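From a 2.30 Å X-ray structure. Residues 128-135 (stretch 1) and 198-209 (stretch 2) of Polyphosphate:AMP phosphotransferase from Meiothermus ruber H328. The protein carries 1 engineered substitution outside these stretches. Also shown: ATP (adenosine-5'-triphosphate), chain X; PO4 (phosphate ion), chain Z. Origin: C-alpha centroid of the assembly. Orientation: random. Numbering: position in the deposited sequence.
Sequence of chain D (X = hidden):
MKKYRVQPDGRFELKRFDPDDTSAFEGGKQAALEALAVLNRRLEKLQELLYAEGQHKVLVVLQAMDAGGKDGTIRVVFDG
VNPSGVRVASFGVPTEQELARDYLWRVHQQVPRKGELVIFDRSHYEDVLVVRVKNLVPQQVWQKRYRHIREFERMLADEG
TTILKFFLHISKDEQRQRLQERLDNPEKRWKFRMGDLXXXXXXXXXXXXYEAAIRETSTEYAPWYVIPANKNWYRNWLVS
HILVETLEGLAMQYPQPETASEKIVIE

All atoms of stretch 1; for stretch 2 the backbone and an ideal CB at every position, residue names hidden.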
# COMPACT_ATOMS: atom_id res chain seq x y z
N VAL D 128 -13.58 -7.34 -17.86
CA VAL D 128 -14.64 -7.92 -18.67
C VAL D 128 -14.51 -7.38 -20.09
O VAL D 128 -15.45 -7.45 -20.88
CB VAL D 128 -16.04 -7.63 -18.09
CG1 VAL D 128 -16.21 -8.30 -16.74
CG2 VAL D 128 -16.28 -6.13 -18.03
N LEU D 129 -13.34 -6.84 -20.41
CA LEU D 129 -13.08 -6.34 -21.76
C LEU D 129 -11.95 -7.13 -22.40
O LEU D 129 -12.20 -8.17 -23.02
CB LEU D 129 -12.73 -4.84 -21.72
CG LEU D 129 -13.86 -3.90 -21.31
CD1 LEU D 129 -13.31 -2.50 -21.06
CD2 LEU D 129 -14.95 -3.87 -22.37
N VAL D 130 -10.71 -6.66 -22.26
CA VAL D 130 -9.58 -7.42 -22.78
C VAL D 130 -9.57 -8.83 -22.21
O VAL D 130 -9.20 -9.79 -22.88
CB VAL D 130 -8.25 -6.68 -22.51
CG1 VAL D 130 -8.03 -6.50 -21.01
CG2 VAL D 130 -7.09 -7.44 -23.14
N VAL D 131 -9.99 -8.98 -20.94
CA VAL D 131 -10.05 -10.30 -20.33
C VAL D 131 -11.06 -11.18 -21.06
O VAL D 131 -10.84 -12.38 -21.26
CB VAL D 131 -10.38 -10.18 -18.83
CG1 VAL D 131 -10.82 -11.54 -18.27
CG2 VAL D 131 -9.18 -9.65 -18.07
N ARG D 132 -12.19 -10.59 -21.47
CA ARG D 132 -13.20 -11.33 -22.22
C ARG D 132 -12.78 -11.54 -23.67
O ARG D 132 -12.86 -12.66 -24.20
CB ARG D 132 -14.54 -10.60 -22.15
CG ARG D 132 -15.44 -10.82 -23.35
CD ARG D 132 -16.83 -10.27 -23.09
NE ARG D 132 -17.62 -10.14 -24.31
CZ ARG D 132 -18.95 -10.12 -24.34
NH1 ARG D 132 -19.65 -10.24 -23.21
NH2 ARG D 132 -19.59 -9.98 -25.49
N VAL D 133 -12.31 -10.48 -24.34
CA VAL D 133 -12.02 -10.57 -25.77
C VAL D 133 -10.94 -11.61 -26.03
O VAL D 133 -11.01 -12.36 -27.01
CB VAL D 133 -11.61 -9.19 -26.31
CG1 VAL D 133 -10.94 -9.33 -27.67
CG2 VAL D 133 -12.83 -8.28 -26.41
N LYS D 134 -9.93 -11.67 -25.17
CA LYS D 134 -8.82 -12.61 -25.32
C LYS D 134 -8.96 -13.83 -24.43
O LYS D 134 -8.00 -14.58 -24.27
CB LYS D 134 -7.49 -11.90 -25.06
CG LYS D 134 -7.20 -10.77 -26.03
CD LYS D 134 -5.84 -10.14 -25.77
CE LYS D 134 -5.59 -8.99 -26.73
NZ LYS D 134 -4.39 -8.19 -26.36
N ASN D 135 -10.13 -14.03 -23.83
CA ASN D 135 -10.39 -15.19 -22.98
C ASN D 135 -9.25 -15.42 -21.99
O ASN D 135 -8.69 -16.51 -21.89
CB ASN D 135 -10.63 -16.45 -23.83
CG ASN D 135 -11.78 -16.28 -24.80
OD1 ASN D 135 -11.57 -16.25 -26.02
ND2 ASN D 135 -12.99 -16.16 -24.28
N UNK D 198 -2.93 -5.86 -32.99
CA UNK D 198 -3.69 -7.07 -32.67
C UNK D 198 -5.02 -6.73 -32.01
O UNK D 198 -6.02 -7.44 -32.23
CB UNK D 198 -2.87 -7.99 -31.76
N UNK D 199 -5.07 -5.67 -31.20
CA UNK D 199 -6.34 -5.24 -30.64
C UNK D 199 -7.23 -4.60 -31.71
O UNK D 199 -8.45 -4.74 -31.66
CB UNK D 199 -6.10 -4.26 -29.49
N UNK D 200 -6.62 -3.90 -32.67
CA UNK D 200 -7.41 -3.31 -33.75
C UNK D 200 -8.02 -4.39 -34.63
O UNK D 200 -9.17 -4.27 -35.06
CB UNK D 200 -6.55 -2.37 -34.59
N UNK D 201 -7.25 -5.44 -34.91
CA UNK D 201 -7.77 -6.56 -35.68
C UNK D 201 -8.99 -7.19 -35.01
O UNK D 201 -9.83 -7.79 -35.70
CB UNK D 201 -6.68 -7.61 -35.88
N UNK D 202 -9.10 -7.07 -33.69
CA UNK D 202 -10.24 -7.56 -32.92
C UNK D 202 -11.30 -6.48 -32.67
O UNK D 202 -12.07 -6.60 -31.71
CB UNK D 202 -9.75 -8.12 -31.58
N UNK D 203 -11.34 -5.43 -33.50
CA UNK D 203 -12.21 -4.29 -33.23
C UNK D 203 -13.63 -4.71 -32.87
O UNK D 203 -14.21 -4.22 -31.90
CB UNK D 203 -12.24 -3.36 -34.45
N UNK D 204 -14.21 -5.64 -33.64
CA UNK D 204 -15.62 -5.97 -33.44
C UNK D 204 -15.85 -6.71 -32.13
O UNK D 204 -16.84 -6.46 -31.43
CB UNK D 204 -16.14 -6.81 -34.61
N UNK D 205 -14.96 -7.64 -31.78
CA UNK D 205 -15.12 -8.33 -30.51
C UNK D 205 -14.99 -7.37 -29.33
O UNK D 205 -15.68 -7.54 -28.31
CB UNK D 205 -14.09 -9.45 -30.39
N UNK D 206 -14.14 -6.35 -29.45
CA UNK D 206 -14.06 -5.32 -28.41
C UNK D 206 -15.33 -4.49 -28.34
O UNK D 206 -15.83 -4.20 -27.24
CB UNK D 206 -12.86 -4.41 -28.66
N UNK D 207 -15.87 -4.08 -29.49
CA UNK D 207 -17.11 -3.32 -29.48
C UNK D 207 -18.24 -4.10 -28.82
O UNK D 207 -19.05 -3.53 -28.08
CB UNK D 207 -17.50 -2.93 -30.91
N UNK D 208 -18.31 -5.40 -29.07
CA UNK D 208 -19.33 -6.23 -28.43
C UNK D 208 -19.14 -6.26 -26.92
O UNK D 208 -20.11 -6.16 -26.16
CB UNK D 208 -19.29 -7.65 -28.99
N UNK D 209 -17.89 -6.40 -26.47
CA UNK D 209 -17.63 -6.42 -25.03
C UNK D 209 -18.03 -5.10 -24.39
O UNK D 209 -18.60 -5.08 -23.29
CB UNK D 209 -16.15 -6.71 -24.75
PG ATP X . -2.66 3.10 -22.61
O1G ATP X . -3.62 3.13 -21.46
O2G ATP X . -3.25 2.46 -23.86
O3G ATP X . -2.13 4.50 -22.98
PB ATP X . 0.11 2.52 -21.84
O1B ATP X . 1.06 2.07 -22.88
O2B ATP X . 0.17 4.00 -21.46
O3B ATP X . -1.40 2.20 -22.24
PA ATP X . -0.63 0.82 -19.53
O1A ATP X . -1.40 1.72 -18.64
O2A ATP X . 0.32 -0.11 -18.79
O3A ATP X . 0.29 1.68 -20.50
O5' ATP X . -1.64 -0.17 -20.36
C5' ATP X . -1.13 -1.38 -20.96
C4' ATP X . -2.21 -2.39 -21.24
O4' ATP X . -2.74 -2.94 -20.01
C3' ATP X . -3.42 -1.91 -22.05
O3' ATP X . -3.39 -2.51 -23.34
C2' ATP X . -4.63 -2.43 -21.24
O2' ATP X . -5.65 -3.00 -22.06
C1' ATP X . -3.97 -3.51 -20.39
N9 ATP X . -4.73 -3.91 -19.21
C8 ATP X . -5.33 -3.11 -18.28
N7 ATP X . -6.04 -3.76 -17.39
C5 ATP X . -5.89 -5.09 -17.76
C6 ATP X . -6.40 -6.29 -17.23
N6 ATP X . -7.25 -6.34 -16.20
N1 ATP X . -6.05 -7.44 -17.83
C2 ATP X . -5.25 -7.39 -18.90
N3 ATP X . -4.71 -6.33 -19.50
C4 ATP X . -5.08 -5.20 -18.87
P PO4 Z . -23.43 -10.53 -24.80
O1 PO4 Z . -23.60 -9.07 -25.15
O2 PO4 Z . -22.43 -11.17 -25.73
O3 PO4 Z . -24.76 -11.23 -24.95
O4 PO4 Z . -22.95 -10.67 -23.38

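Position 198 is helical, and its ideal CB has nothing of stretch 1 within 5.5 Å. Almost any helix-tolerant residue would serve; it is Glu198.

At position 199 the CA-to-CB bond runs sideways, yet the ideal CB lies 5.3 Å from Lys134 NZ. An amine at that range invites an acid or a neutral acceptor, and a short side chain could already reach it. The residue is Asp199. Its OD1 lies 3.0 Å from Lys134 NZ, a salt bridge whose hydrogen bond is weak.

Positions 200 and 201 are out of reach of stretch 1, which therefore sets no preference; they are Arg200 and Arg201.

Position 202, the N-cap of the next helix, points toward stretch 1, its ideal CB 4.3 Å from Val133 CG1. A capping residue such as Ser, Thr, Asp or Asn would be plausible on backbone grounds, an aliphatic one on grounds of contact. The deposited residue is Leu202, of the aliphatic kind; its CD1 packs 3.8 Å from Val133 CG1.

Positions 203 and 204 are again out of reach and undetermined from this side; they are Trp203 and Asp204.

Position 205 points toward stretch 1, with its ideal CB 4.2 Å from Val133 CG1. An aliphatic residue would fit, as would a long polar one whose first carbons can lie against the valine. Arg205 is of the second kind: its CB keeps that 4.2 Å contact with Val133 CG1.

At position 206 the CB bond is sideways, but the ideal CB is 4.5 Å from Val133 CG2, and Val130 and Lys134 lie beyond. A large side chain is favoured: Leu, Met, Phe or Tyr. Tyr206 brings a ring face under Val133 CG2, which sits 3.9 Å from the ring centroid in a CH-pi contact. Its OH reaches 3.3 Å from Val130 CG2 and donates a hydrogen bond to Asp199 OD1 at 3.0 Å, so one carboxylate oxygen serves both the phenol and the lysine.

Position 207 points away and could hold many residues; it is Gln207.

Position 208 is sideways, its ideal CB 4.2 Å from Arg132 NH2. A positive neighbour makes an acid reasonable, though polar residues would also do. Glu208 makes no salt bridge with Arg132; its carbonyl O lies 3.9 Å from Arg132 NH2.

Position 209 points toward stretch 1 where space is tight: its ideal CB is 3.8 Å from Arg132 NE, 3.9 Å from Leu129 CD2 and 4.0 Å from Val128 O. Only something small, Gly, Ala or perhaps Ser, looks comfortable. Ala209 fits, its methyl CB also meeting Val133 CG2 at 4.0 Å.

Stretch 2 (198-209) EDRRLWDRYQEA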
# COMPACT_ATOMS: atom_id res chain seq x y z
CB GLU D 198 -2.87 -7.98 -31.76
CG GLU D 198 -1.65 -8.58 -32.43
CD GLU D 198 -0.86 -9.48 -31.49
OE1 GLU D 198 -1.19 -9.52 -30.28
OE2 GLU D 198 0.10 -10.14 -31.95
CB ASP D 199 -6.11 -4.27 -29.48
CG ASP D 199 -5.59 -4.96 -28.23
OD1 ASP D 199 -5.88 -6.16 -28.04
OD2 ASP D 199 -4.89 -4.30 -27.44
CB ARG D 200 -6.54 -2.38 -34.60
CG ARG D 200 -7.21 -2.03 -35.90
CD ARG D 200 -6.60 -0.84 -36.59
NE ARG D 200 -7.27 -0.61 -37.86
CZ ARG D 200 -8.38 0.10 -37.99
NH1 ARG D 200 -8.94 0.65 -36.93
NH2 ARG D 200 -8.94 0.25 -39.19
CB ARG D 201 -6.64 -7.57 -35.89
CG ARG D 201 -7.02 -8.87 -36.55
CD ARG D 201 -5.82 -9.80 -36.52
NE ARG D 201 -5.50 -10.21 -35.16
CZ ARG D 201 -6.14 -11.16 -34.48
NH1 ARG D 201 -7.16 -11.80 -35.04
NH2 ARG D 201 -5.77 -11.45 -33.25
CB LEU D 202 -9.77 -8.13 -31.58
CG LEU D 202 -8.92 -9.40 -31.57
CD1 LEU D 202 -8.18 -9.53 -30.25
CD2 LEU D 202 -9.78 -10.62 -31.82
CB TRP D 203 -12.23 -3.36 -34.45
CG TRP D 203 -13.24 -2.25 -34.34
CD1 TRP D 203 -14.56 -2.32 -34.66
CD2 TRP D 203 -12.98 -0.90 -33.93
NE1 TRP D 203 -15.16 -1.10 -34.44
CE2 TRP D 203 -14.21 -0.21 -34.00
CE3 TRP D 203 -11.85 -0.21 -33.51
CZ2 TRP D 203 -14.33 1.14 -33.66
CZ3 TRP D 203 -11.97 1.13 -33.17
CH2 TRP D 203 -13.20 1.78 -33.25
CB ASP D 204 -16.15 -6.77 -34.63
CG ASP D 204 -16.18 -5.96 -35.91
OD1 ASP D 204 -16.66 -4.80 -35.86
OD2 ASP D 204 -15.74 -6.47 -36.96
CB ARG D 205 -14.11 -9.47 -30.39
CG ARG D 205 -14.42 -10.67 -31.27
CD ARG D 205 -13.74 -11.92 -30.75
NE ARG D 205 -12.84 -12.51 -31.73
CZ ARG D 205 -13.13 -13.56 -32.49
NH1 ARG D 205 -12.24 -14.03 -33.36
NH2 ARG D 205 -14.32 -14.15 -32.39
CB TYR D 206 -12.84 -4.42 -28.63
CG TYR D 206 -11.58 -4.89 -27.95
CD1 TYR D 206 -10.52 -5.42 -28.68
CD2 TYR D 206 -11.45 -4.81 -26.57
CE1 TYR D 206 -9.36 -5.85 -28.05
CE2 TYR D 206 -10.30 -5.24 -25.93
CZ TYR D 206 -9.26 -5.76 -26.67
OH TYR D 206 -8.11 -6.19 -26.04
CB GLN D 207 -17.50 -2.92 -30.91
CG GLN D 207 -16.49 -2.03 -31.59
CD GLN D 207 -16.57 -0.59 -31.12
OE1 GLN D 207 -17.56 0.10 -31.36
NE2 GLN D 207 -15.52 -0.13 -30.45
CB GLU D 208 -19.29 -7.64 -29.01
CG GLU D 208 -19.71 -7.71 -30.47
CD GLU D 208 -19.37 -9.03 -31.13
OE1 GLU D 208 -18.81 -9.91 -30.44
OE2 GLU D 208 -19.66 -9.18 -32.33
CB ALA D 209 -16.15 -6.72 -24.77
O HOH W 1 -17.76 -7.00 -21.66
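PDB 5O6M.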